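Local coordinates for protein 3-oxoadipate enol-lactonase (Burkholderia xenovorans, PDB 2XUA) that probably hydrolyses 3-oxoadipate enol-lactone in catechol breakdown, using an alpha/beta hydrolase fold, at residues B[29-34]-B[47-52]; B[97-102]-B[252-257]; B[120-125]-B[226-231]; B[234-239]-B[259-264]. All blocks are in the same frame, centred on the assembly; numbering follows the deposited sequence.

How the interactions relate
The four contacts lie along one mixed sheet of the alpha/beta hydrolase fold. Interaction 1 comes first in the chain, on strand 28-32; the strand of interaction 2, 94-99, is its sheet neighbour, and that of interaction 3, 117-123, follows. Interaction 4 uses one of the two outermost strands within the chain, 236-240. The centres of interactions 1 and 2 lie about 9 Å apart; the centres of interactions 1 and 3 are about 18 Å apart. Helix 251-263 packs on the sheet twice, against strand 94-99 in interaction 2 and strand 236-240 in interaction 4, while interaction 3 is nested within the loop closed by interaction 2. Interactions 2 and 3 meet where the backbone carbonyl O of Ser100 lies 2.7 Å from Thr125 OG1.

Interaction 1. Residues B[29-34]-B[47-52]; sequences IVLSNS and AALSKH
Leu49 of helix 43-52 lays its CD1 against both Ile29 and Leu31 of strand 28-32 and its CD2 against Ile29 alone. Leu49 CD2 lies 3.7 Å from Ile29 CD1. The two chains cross at about a right angle, and Leu49 CD1 also lies 4.2 Å from the same Ile29 methyl, CD1. Ile29 reaches so far because its longer branch is fully extended: CG1 is anti to the backbone N (chi1 -174°) and CD1 runs straight on (chi2 -177°). Leu31 is met differently, tip to tip, with its CD1 3.9 Å from Leu49 CD1 and its CD2 a little farther off. One leucine thus bridges two residues spaced one apart on the same strand face. No hydrogen bond links the segments; the contact is purely apolar and fully buried. Val259 and Leu262 of helix 251-263, with Val55 of the adjacent strand 54-58, close round the group. Such helix-on-sheet packing is what joins the parts of a beta-alpha-beta unit, here strand 28-32, helix 43-52 and strand 54-58 of the alpha/beta hydrolase core.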
# COMPACT_ATOMS: atom_id res chain seq x y z
N ILE B 29 -15.26 10.16 -10.42
CA ILE B 29 -13.96 10.11 -11.12
C ILE B 29 -13.40 8.70 -10.95
O ILE B 29 -13.49 8.13 -9.84
CB ILE B 29 -12.98 11.23 -10.74
CG1 ILE B 29 -11.73 11.17 -11.63
CG2 ILE B 29 -12.65 11.18 -9.23
CD1 ILE B 29 -10.67 12.24 -11.22
N VAL B 30 -12.89 8.12 -12.05
CA VAL B 30 -12.27 6.77 -11.99
C VAL B 30 -10.80 7.02 -12.25
O VAL B 30 -10.46 7.77 -13.14
CB VAL B 30 -12.82 5.85 -13.11
CG1 VAL B 30 -12.04 4.50 -13.19
CG2 VAL B 30 -14.34 5.63 -12.92
N LEU B 31 -9.94 6.41 -11.44
CA LEU B 31 -8.48 6.63 -11.64
C LEU B 31 -7.98 5.30 -12.21
O LEU B 31 -8.42 4.24 -11.74
CB LEU B 31 -7.85 6.87 -10.25
CG LEU B 31 -8.39 8.15 -9.59
CD1 LEU B 31 -7.64 8.49 -8.23
CD2 LEU B 31 -8.28 9.34 -10.57
N SER B 32 -6.98 5.31 -13.09
CA SER B 32 -6.46 4.05 -13.59
C SER B 32 -4.94 4.03 -13.54
O SER B 32 -4.30 5.00 -13.90
CB SER B 32 -7.02 3.81 -15.00
OG SER B 32 -6.63 2.49 -15.41
N ASN B 33 -4.37 2.95 -13.00
CA ASN B 33 -2.99 2.91 -12.50
C ASN B 33 -1.98 2.62 -13.65
O ASN B 33 -2.32 2.19 -14.76
CB ASN B 33 -2.78 1.73 -11.53
CG ASN B 33 -3.79 1.66 -10.39
OD1 ASN B 33 -3.95 0.61 -9.75
ND2 ASN B 33 -4.50 2.73 -10.15
N SER B 34 -0.72 2.87 -13.33
CA SER B 34 0.42 2.49 -14.19
C SER B 34 0.72 1.00 -14.08
O SER B 34 0.47 0.36 -13.03
CB SER B 34 1.66 3.24 -13.67
OG SER B 34 2.68 3.23 -14.70
N ALA B 47 -7.68 12.77 -1.16
CA ALA B 47 -8.26 13.83 -0.30
C ALA B 47 -8.85 14.98 -1.12
O ALA B 47 -10.01 15.33 -0.96
CB ALA B 47 -7.22 14.35 0.72
N ALA B 48 -8.06 15.57 -2.02
CA ALA B 48 -8.53 16.65 -2.83
C ALA B 48 -9.63 16.23 -3.81
O ALA B 48 -10.54 17.00 -4.08
CB ALA B 48 -7.36 17.36 -3.60
N LEU B 49 -9.58 15.01 -4.33
CA LEU B 49 -10.59 14.61 -5.29
C LEU B 49 -11.92 14.28 -4.62
O LEU B 49 -12.96 14.57 -5.16
CB LEU B 49 -10.11 13.41 -6.10
CG LEU B 49 -9.04 13.66 -7.17
CD1 LEU B 49 -8.62 12.24 -7.60
CD2 LEU B 49 -9.56 14.45 -8.42
N SER B 50 -11.85 13.69 -3.43
CA SER B 50 -13.00 13.41 -2.56
C SER B 50 -13.80 14.60 -2.19
O SER B 50 -14.90 14.43 -1.71
CB SER B 50 -12.52 12.89 -1.15
OG SER B 50 -12.07 11.58 -1.36
N LYS B 51 -13.20 15.78 -2.27
CA LYS B 51 -13.92 17.00 -1.94
C LYS B 51 -14.91 17.33 -3.04
O LYS B 51 -16.00 17.82 -2.77
CB LYS B 51 -12.98 18.14 -1.71
CG LYS B 51 -12.10 17.88 -0.50
CD LYS B 51 -11.78 19.13 0.26
CE LYS B 51 -10.84 20.06 -0.50
NZ LYS B 51 -10.12 20.92 0.49
N HIS B 52 -14.54 16.99 -4.26
CA HIS B 52 -15.32 17.35 -5.43
C HIS B 52 -16.04 16.22 -6.10
O HIS B 52 -16.93 16.48 -6.84
CB HIS B 52 -14.42 18.08 -6.41
CG HIS B 52 -13.81 19.30 -5.81
ND1 HIS B 52 -14.53 20.46 -5.60
CD2 HIS B 52 -12.57 19.53 -5.30
CE1 HIS B 52 -13.75 21.35 -4.99
NE2 HIS B 52 -12.55 20.81 -4.82

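Interaction 2. Residues B[97-102]-B[252-257]; sequences CGLSMG and DAFTKT
Phe254 sends its ring from helix 251-263 to Cys97 and Leu99, two residues on the same face of strand 94-99. At the root, CB makes no contact with the strand, but it sets the direction: CG lies anti to the backbone N (chi1 -178°), which carries the ring out from the helix toward the sheet. Beyond CG, the two sides of the ring do different work. Phe254 CE1 approaches the methyl CD1 of Leu99 at 4.4 Å, a loose apolar touch. At the far tip, Phe254 CZ comes 4.1 Å from Cys97 SG, and CE2 is 4.3 Å from the same sulfur. The sulfur sits 5.3 Å from the centroid of the Phe254 ring and 74° off its normal, an oblique sulfur-aromatic contact at the outer end of the ring. Cys97 meets it by having SG anti to its own N.

The end of the strand opens a Gly98-Leu99-Ser100-Met101-Gly102 sequence that runs on into helix 101-112 and fits the nucleophile elbow of alpha/beta hydrolases. Ser100, with positive phi (55°), stands on the sharp turn between strand and helix and is probably the nucleophile, with His244 and Asp217 as likely triad partners. In the elbow, Gly102 N bonds to Leu99 O at 2.9 Å. Trp42, Asn247, Cys123 and Leu240 also touch the Phe254 side chain. One turn along helix 251-263, Thr257 OG1 donates to Ala253 O at 2.6 Å, an oxygen that accepts the backbone N of Thr257 as well.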
# COMPACT_ATOMS: atom_id res chain seq x y z
N CYS B 97 -9.07 9.66 -15.01
CA CYS B 97 -7.67 10.13 -14.88
C CYS B 97 -6.84 8.88 -14.78
O CYS B 97 -6.95 8.10 -13.82
CB CYS B 97 -7.48 10.98 -13.61
SG CYS B 97 -5.77 11.55 -13.29
N GLY B 98 -5.98 8.71 -15.77
CA GLY B 98 -5.17 7.49 -15.87
C GLY B 98 -3.75 7.89 -16.11
O GLY B 98 -3.51 8.92 -16.75
N LEU B 99 -2.84 7.11 -15.54
CA LEU B 99 -1.43 7.39 -15.65
C LEU B 99 -0.76 6.24 -16.41
O LEU B 99 -0.95 5.11 -16.07
CB LEU B 99 -0.78 7.60 -14.29
CG LEU B 99 0.63 8.24 -14.33
CD1 LEU B 99 0.85 9.22 -13.17
CD2 LEU B 99 1.75 7.24 -14.38
N SER B 100 0.03 6.61 -17.43
CA SER B 100 0.70 5.67 -18.34
C SER B 100 -0.23 4.68 -19.04
O SER B 100 -1.08 5.13 -19.79
CB SER B 100 1.95 5.00 -17.70
OG SER B 100 2.75 4.56 -18.82
N MSE B 101 -0.12 3.36 -18.81
CA MSE B 101 -1.20 2.44 -19.36
C MSE B 101 -2.62 2.85 -18.90
O MSE B 101 -3.58 2.59 -19.61
CB MSE B 101 -1.00 1.00 -19.00
CG MSE B 101 -1.36 0.72 -17.56
SE MSE B 101 -1.10 -1.09 -17.14
CE MSE B 101 -2.49 -1.96 -18.27
N GLY B 102 -2.72 3.55 -17.76
CA GLY B 102 -4.03 4.11 -17.35
C GLY B 102 -4.47 5.22 -18.28
O GLY B 102 -5.66 5.31 -18.65
N ASP B 252 1.54 17.76 -5.33
CA ASP B 252 0.73 18.93 -5.13
C ASP B 252 0.30 19.62 -6.42
O ASP B 252 -0.89 19.97 -6.55
CB ASP B 252 1.37 19.88 -4.11
CG ASP B 252 0.37 20.94 -3.64
OD1 ASP B 252 0.29 21.97 -4.32
OD2 ASP B 252 -0.38 20.70 -2.67
N ALA B 253 1.22 19.78 -7.37
CA ALA B 253 0.92 20.44 -8.63
C ALA B 253 0.06 19.57 -9.47
O ALA B 253 -0.84 20.07 -10.17
CB ALA B 253 2.20 20.76 -9.38
N PHE B 254 0.31 18.24 -9.43
CA PHE B 254 -0.49 17.29 -10.20
C PHE B 254 -1.97 17.34 -9.74
O PHE B 254 -2.88 17.44 -10.59
CB PHE B 254 0.09 15.89 -10.00
CG PHE B 254 -0.64 14.83 -10.78
CD1 PHE B 254 -0.08 14.27 -11.95
CD2 PHE B 254 -1.89 14.39 -10.35
CE1 PHE B 254 -0.77 13.23 -12.69
CE2 PHE B 254 -2.58 13.34 -11.07
CZ PHE B 254 -2.02 12.77 -12.23
N THR B 255 -2.17 17.22 -8.44
CA THR B 255 -3.48 17.31 -7.84
C THR B 255 -4.24 18.58 -8.23
O THR B 255 -5.36 18.52 -8.75
CB THR B 255 -3.44 17.10 -6.31
OG1 THR B 255 -2.85 15.81 -6.02
CG2 THR B 255 -4.86 17.09 -5.78
N LYS B 256 -3.60 19.72 -8.04
CA LYS B 256 -4.16 21.00 -8.41
C LYS B 256 -4.56 21.03 -9.88
O LYS B 256 -5.68 21.47 -10.22
CB LYS B 256 -3.15 22.12 -8.08
CG LYS B 256 -3.59 23.55 -8.40
CD LYS B 256 -4.63 24.10 -7.38
CE LYS B 256 -5.19 25.53 -7.70
NZ LYS B 256 -4.15 26.43 -8.27
N THR B 257 -3.63 20.60 -10.75
CA THR B 257 -3.91 20.64 -12.17
C THR B 257 -5.15 19.82 -12.53
O THR B 257 -6.01 20.30 -13.26
CB THR B 257 -2.70 20.12 -12.98
OG1 THR B 257 -1.52 20.86 -12.58
CG2 THR B 257 -2.95 20.33 -14.45

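Interaction 3. Residues B[120-125]-B[226-231]; sequences VALCNT and RELAQA
Leu228, on helix 222-231, meets Leu122 and Thr125 at the end of strand 117-123 through carbon alone. The tighter apolar pair is Leu228 CD2 against Leu122 CD1, 3.7 Å apart. Leu228 CD1 also stands 4.1 Å from that Leu122 methyl, so Leu122 CD1 is set against the fork of its partner, and the two side chains cross at about a right angle. The Leu228 torsions account for the reach: CG is anti to the backbone N (chi1 -165°), which projects both methyls away from the helix toward the sheet. Thr125 adds a lighter touch just past the strand, where its methyl CG2 lies 4.0 Å from Leu228 CD1. All three residues are buried.

This is helix-on-sheet packing in the alpha/beta hydrolase fold. Helix 222-231 lies on the same sheet face as helix 101-112, whose Val107 touches both leucines, whereas Cys123, the next residue along the strand, turns to the other face and meets Phe254 of helix 251-263. Val211, from strand 209-214, also lines Leu228.

Polar bonds belong to Thr125 and to the helix backbone. With OG1 anti to its own N (chi1 -167°), Thr125 turns its hydroxyl to the backbone carbonyl O of Ser100 on the neighbouring turn, and keeps only the methyl for Leu228. Thr125 thereby ties this loop to the elbow. In the helix, Gln230 N bonds to Arg226 O and Ala231 N to Glu227 O, each at 2.8 Å, continuing the ordinary helical ladder.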
# COMPACT_ATOMS: atom_id res chain seq x y z
N VAL B 120 -11.39 13.86 -19.42
CA VAL B 120 -10.37 12.83 -19.31
C VAL B 120 -9.06 13.53 -18.97
O VAL B 120 -8.82 14.57 -19.53
CB VAL B 120 -10.36 11.95 -20.59
CG1 VAL B 120 -9.54 12.59 -21.70
CG2 VAL B 120 -9.93 10.54 -20.31
N ALA B 121 -8.27 13.03 -18.00
CA ALA B 121 -6.94 13.55 -17.73
C ALA B 121 -5.97 12.41 -18.12
O ALA B 121 -6.03 11.32 -17.54
CB ALA B 121 -6.75 13.92 -16.22
N LEU B 122 -5.08 12.66 -19.08
CA LEU B 122 -4.31 11.56 -19.63
C LEU B 122 -2.84 11.82 -19.24
O LEU B 122 -2.18 12.71 -19.79
CB LEU B 122 -4.49 11.49 -21.15
CG LEU B 122 -5.95 11.37 -21.61
CD1 LEU B 122 -6.03 11.78 -23.10
CD2 LEU B 122 -6.41 9.93 -21.48
N CYS B 123 -2.36 11.06 -18.27
CA CYS B 123 -1.16 11.48 -17.52
C CYS B 123 0.03 10.55 -17.79
O CYS B 123 -0.10 9.33 -17.80
CB CYS B 123 -1.48 11.52 -16.04
SG CYS B 123 -2.89 12.64 -15.67
N ASN B 124 1.20 11.15 -18.01
CA ASN B 124 2.42 10.42 -18.32
C ASN B 124 2.17 9.30 -19.27
O ASN B 124 2.47 8.19 -19.00
CB ASN B 124 3.06 9.91 -17.00
CG ASN B 124 3.54 11.02 -16.16
OD1 ASN B 124 4.60 11.63 -16.46
ND2 ASN B 124 2.75 11.40 -15.16
N THR B 125 1.60 9.62 -20.42
CA THR B 125 1.08 8.59 -21.30
C THR B 125 1.31 8.98 -22.78
O THR B 125 1.95 9.99 -23.07
CB THR B 125 -0.44 8.31 -20.98
OG1 THR B 125 -0.81 7.12 -21.64
CG2 THR B 125 -1.31 9.42 -21.50
N ARG B 226 2.38 16.25 -26.07
CA ARG B 226 1.97 17.21 -27.11
C ARG B 226 1.24 16.64 -28.35
O ARG B 226 0.20 17.15 -28.75
CB ARG B 226 3.14 18.13 -27.41
CG ARG B 226 3.61 18.91 -26.12
CD ARG B 226 4.65 19.95 -26.39
NE ARG B 226 5.90 19.34 -26.84
CZ ARG B 226 6.98 19.05 -26.08
NH1 ARG B 226 7.01 19.33 -24.78
NH2 ARG B 226 8.05 18.49 -26.64
N GLU B 227 1.74 15.56 -28.96
CA GLU B 227 1.04 14.98 -30.11
C GLU B 227 -0.36 14.55 -29.67
O GLU B 227 -1.34 14.73 -30.40
CB GLU B 227 1.74 13.73 -30.63
CG GLU B 227 3.01 13.97 -31.40
CD GLU B 227 3.70 12.63 -31.62
OE1 GLU B 227 3.10 11.83 -32.38
OE2 GLU B 227 4.78 12.37 -31.00
N LEU B 228 -0.41 13.94 -28.48
CA LEU B 228 -1.69 13.49 -27.97
C LEU B 228 -2.62 14.68 -27.81
O LEU B 228 -3.77 14.61 -28.25
CB LEU B 228 -1.52 12.70 -26.66
CG LEU B 228 -2.73 11.87 -26.21
CD1 LEU B 228 -2.43 11.00 -24.97
CD2 LEU B 228 -3.72 12.86 -25.82
N ALA B 229 -2.14 15.77 -27.21
CA ALA B 229 -2.96 16.91 -26.92
C ALA B 229 -3.37 17.54 -28.26
O ALA B 229 -4.45 18.14 -28.37
CB ALA B 229 -2.20 17.94 -26.08
N GLN B 230 -2.52 17.41 -29.27
CA GLN B 230 -2.80 18.11 -30.52
C GLN B 230 -3.76 17.30 -31.37
O GLN B 230 -4.52 17.87 -32.16
CB GLN B 230 -1.49 18.60 -31.21
CG GLN B 230 -0.85 19.86 -30.46
CD GLN B 230 0.73 20.13 -30.67
OE1 GLN B 230 1.39 19.53 -31.50
NE2 GLN B 230 1.29 21.03 -29.83
N ALA B 231 -3.76 15.98 -31.20
CA ALA B 231 -4.77 15.15 -31.89
C ALA B 231 -6.19 15.44 -31.39
O ALA B 231 -7.18 15.21 -32.12
CB ALA B 231 -4.48 13.72 -31.72

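Interaction 4. Residues B[234-239]-B[259-264]; sequences GARYVE and VDFLTE
Arg236, on strand 236-240, one of the two outermost strands within the chain, reaches Phe261 of helix 251-263 and Glu264, the last modelled residue, with a single nitrogen, NH2. The ionic part is a salt bridge: Arg236 NH2 lies 2.9 Å from Glu264 OE2. The two side chains come from opposite directions, with guanidinium and carboxylate planes 30° apart, and OE2 approaches the guanidinium obliquely. Only one nitrogen and one oxygen form the bridge, so it is not the paired, two-bond kind. Bends at chi2 (-140°) and chi3 bring the arginine tip over to the helix. The other carboxylate oxygen, OE1, makes a salt bridge with Arg119.

The aromatic part belongs to Phe261. Arg236 NH2 stands 3.8 Å from Phe261 CD1, at the edge of the ring and near its plane, with the guanidinium and ring planes 66° apart. This is edge packing, without a stacked cation-pi overlap. The phenyl group itself is buried between the helix and the sheet, against Leu210 of strand 209-214.

Hydrogen bonds occur within each segment. Tyr237 OH donates to Glu239 OE1 at 2.5 Å, meeting it on the anti side. Thr263 OG1 donates to Val259 O at 2.8 Å, sharing that acceptor with its own main-chain N.

Two arginines, one on each carboxylate oxygen, probably keep Glu264 ionised and limit its rotation, and the bridge to Arg236 joins this C-terminal residue to the sheet's edge at the protein surface.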
# COMPACT_ATOMS: atom_id res chain seq x y z
N GLY B 234 -9.60 20.70 -28.77
CA GLY B 234 -9.74 21.41 -27.49
C GLY B 234 -8.96 20.85 -26.28
O GLY B 234 -9.07 21.41 -25.19
N ALA B 235 -8.17 19.79 -26.47
CA ALA B 235 -7.34 19.22 -25.37
C ALA B 235 -6.38 20.26 -24.85
O ALA B 235 -6.03 21.19 -25.56
CB ALA B 235 -6.58 18.00 -25.87
N ARG B 236 -5.94 20.14 -23.61
CA ARG B 236 -4.95 21.08 -23.14
C ARG B 236 -3.74 20.32 -22.61
O ARG B 236 -3.89 19.19 -22.16
CB ARG B 236 -5.52 21.93 -22.05
CG ARG B 236 -4.56 23.10 -21.74
CD ARG B 236 -4.43 23.43 -20.30
NE ARG B 236 -5.66 23.22 -19.54
CZ ARG B 236 -5.72 23.34 -18.22
NH1 ARG B 236 -4.64 23.71 -17.54
NH2 ARG B 236 -6.86 23.14 -17.60
N TYR B 237 -2.55 20.92 -22.67
CA TYR B 237 -1.28 20.22 -22.34
C TYR B 237 -0.62 20.91 -21.12
O TYR B 237 -0.55 22.09 -21.07
CB TYR B 237 -0.31 20.16 -23.56
CG TYR B 237 1.04 19.59 -23.19
CD1 TYR B 237 1.27 18.19 -23.14
CD2 TYR B 237 2.10 20.44 -22.85
CE1 TYR B 237 2.51 17.67 -22.78
CE2 TYR B 237 3.34 19.95 -22.50
CZ TYR B 237 3.55 18.57 -22.45
OH TYR B 237 4.81 18.12 -22.09
N VAL B 238 -0.19 20.14 -20.13
CA VAL B 238 0.51 20.69 -18.96
C VAL B 238 1.71 19.79 -18.65
O VAL B 238 1.59 18.57 -18.60
CB VAL B 238 -0.39 20.77 -17.66
CG1 VAL B 238 0.42 21.22 -16.48
CG2 VAL B 238 -1.55 21.76 -17.80
N GLU B 239 2.86 20.40 -18.42
CA GLU B 239 4.07 19.66 -18.25
C GLU B 239 4.59 19.95 -16.85
O GLU B 239 4.67 21.10 -16.44
CB GLU B 239 5.10 20.03 -19.35
CG GLU B 239 6.38 19.26 -19.24
CD GLU B 239 7.31 19.53 -20.43
OE1 GLU B 239 6.82 19.58 -21.56
OE2 GLU B 239 8.52 19.70 -20.21
N VAL B 259 -7.51 18.77 -10.47
CA VAL B 259 -8.74 19.27 -9.83
C VAL B 259 -9.30 20.49 -10.59
O VAL B 259 -10.50 20.54 -10.87
CB VAL B 259 -8.61 19.43 -8.32
CG1 VAL B 259 -9.91 20.11 -7.68
CG2 VAL B 259 -8.38 18.04 -7.65
N ASP B 260 -8.45 21.47 -10.95
CA ASP B 260 -8.94 22.69 -11.58
C ASP B 260 -9.52 22.36 -12.94
O ASP B 260 -10.60 22.86 -13.31
CB ASP B 260 -7.84 23.77 -11.71
CG ASP B 260 -7.28 24.24 -10.36
OD1 ASP B 260 -7.85 24.02 -9.26
OD2 ASP B 260 -6.21 24.87 -10.42
N PHE B 261 -8.86 21.46 -13.68
CA PHE B 261 -9.34 21.02 -14.99
C PHE B 261 -10.69 20.31 -14.88
O PHE B 261 -11.58 20.54 -15.68
CB PHE B 261 -8.33 20.11 -15.75
CG PHE B 261 -8.91 19.44 -16.95
CD1 PHE B 261 -9.19 20.16 -18.12
CD2 PHE B 261 -9.24 18.09 -16.91
CE1 PHE B 261 -9.78 19.51 -19.25
CE2 PHE B 261 -9.84 17.45 -18.03
CZ PHE B 261 -10.09 18.16 -19.19
N LEU B 262 -10.85 19.43 -13.91
CA LEU B 262 -12.07 18.61 -13.88
C LEU B 262 -13.27 19.36 -13.30
O LEU B 262 -14.43 18.94 -13.51
CB LEU B 262 -11.86 17.28 -13.17
CG LEU B 262 -10.93 16.27 -13.85
CD1 LEU B 262 -10.73 15.07 -12.90
CD2 LEU B 262 -11.41 15.83 -15.22
N THR B 263 -13.01 20.44 -12.59
CA THR B 263 -14.08 21.23 -11.99
C THR B 263 -14.31 22.57 -12.71
O THR B 263 -15.20 23.28 -12.29
CB THR B 263 -13.83 21.54 -10.51
OG1 THR B 263 -12.61 22.27 -10.41
CG2 THR B 263 -13.75 20.30 -9.67
N GLU B 264 -13.52 22.92 -13.74
CA GLU B 264 -13.66 24.18 -14.52
C GLU B 264 -15.14 24.45 -14.84
O GLU B 264 -15.81 23.63 -15.50
CB GLU B 264 -12.97 24.05 -15.91
CG GLU B 264 -11.48 24.41 -16.06
CD GLU B 264 -10.81 23.74 -17.31
OE1 GLU B 264 -11.45 22.91 -18.01
OE2 GLU B 264 -9.63 24.05 -17.59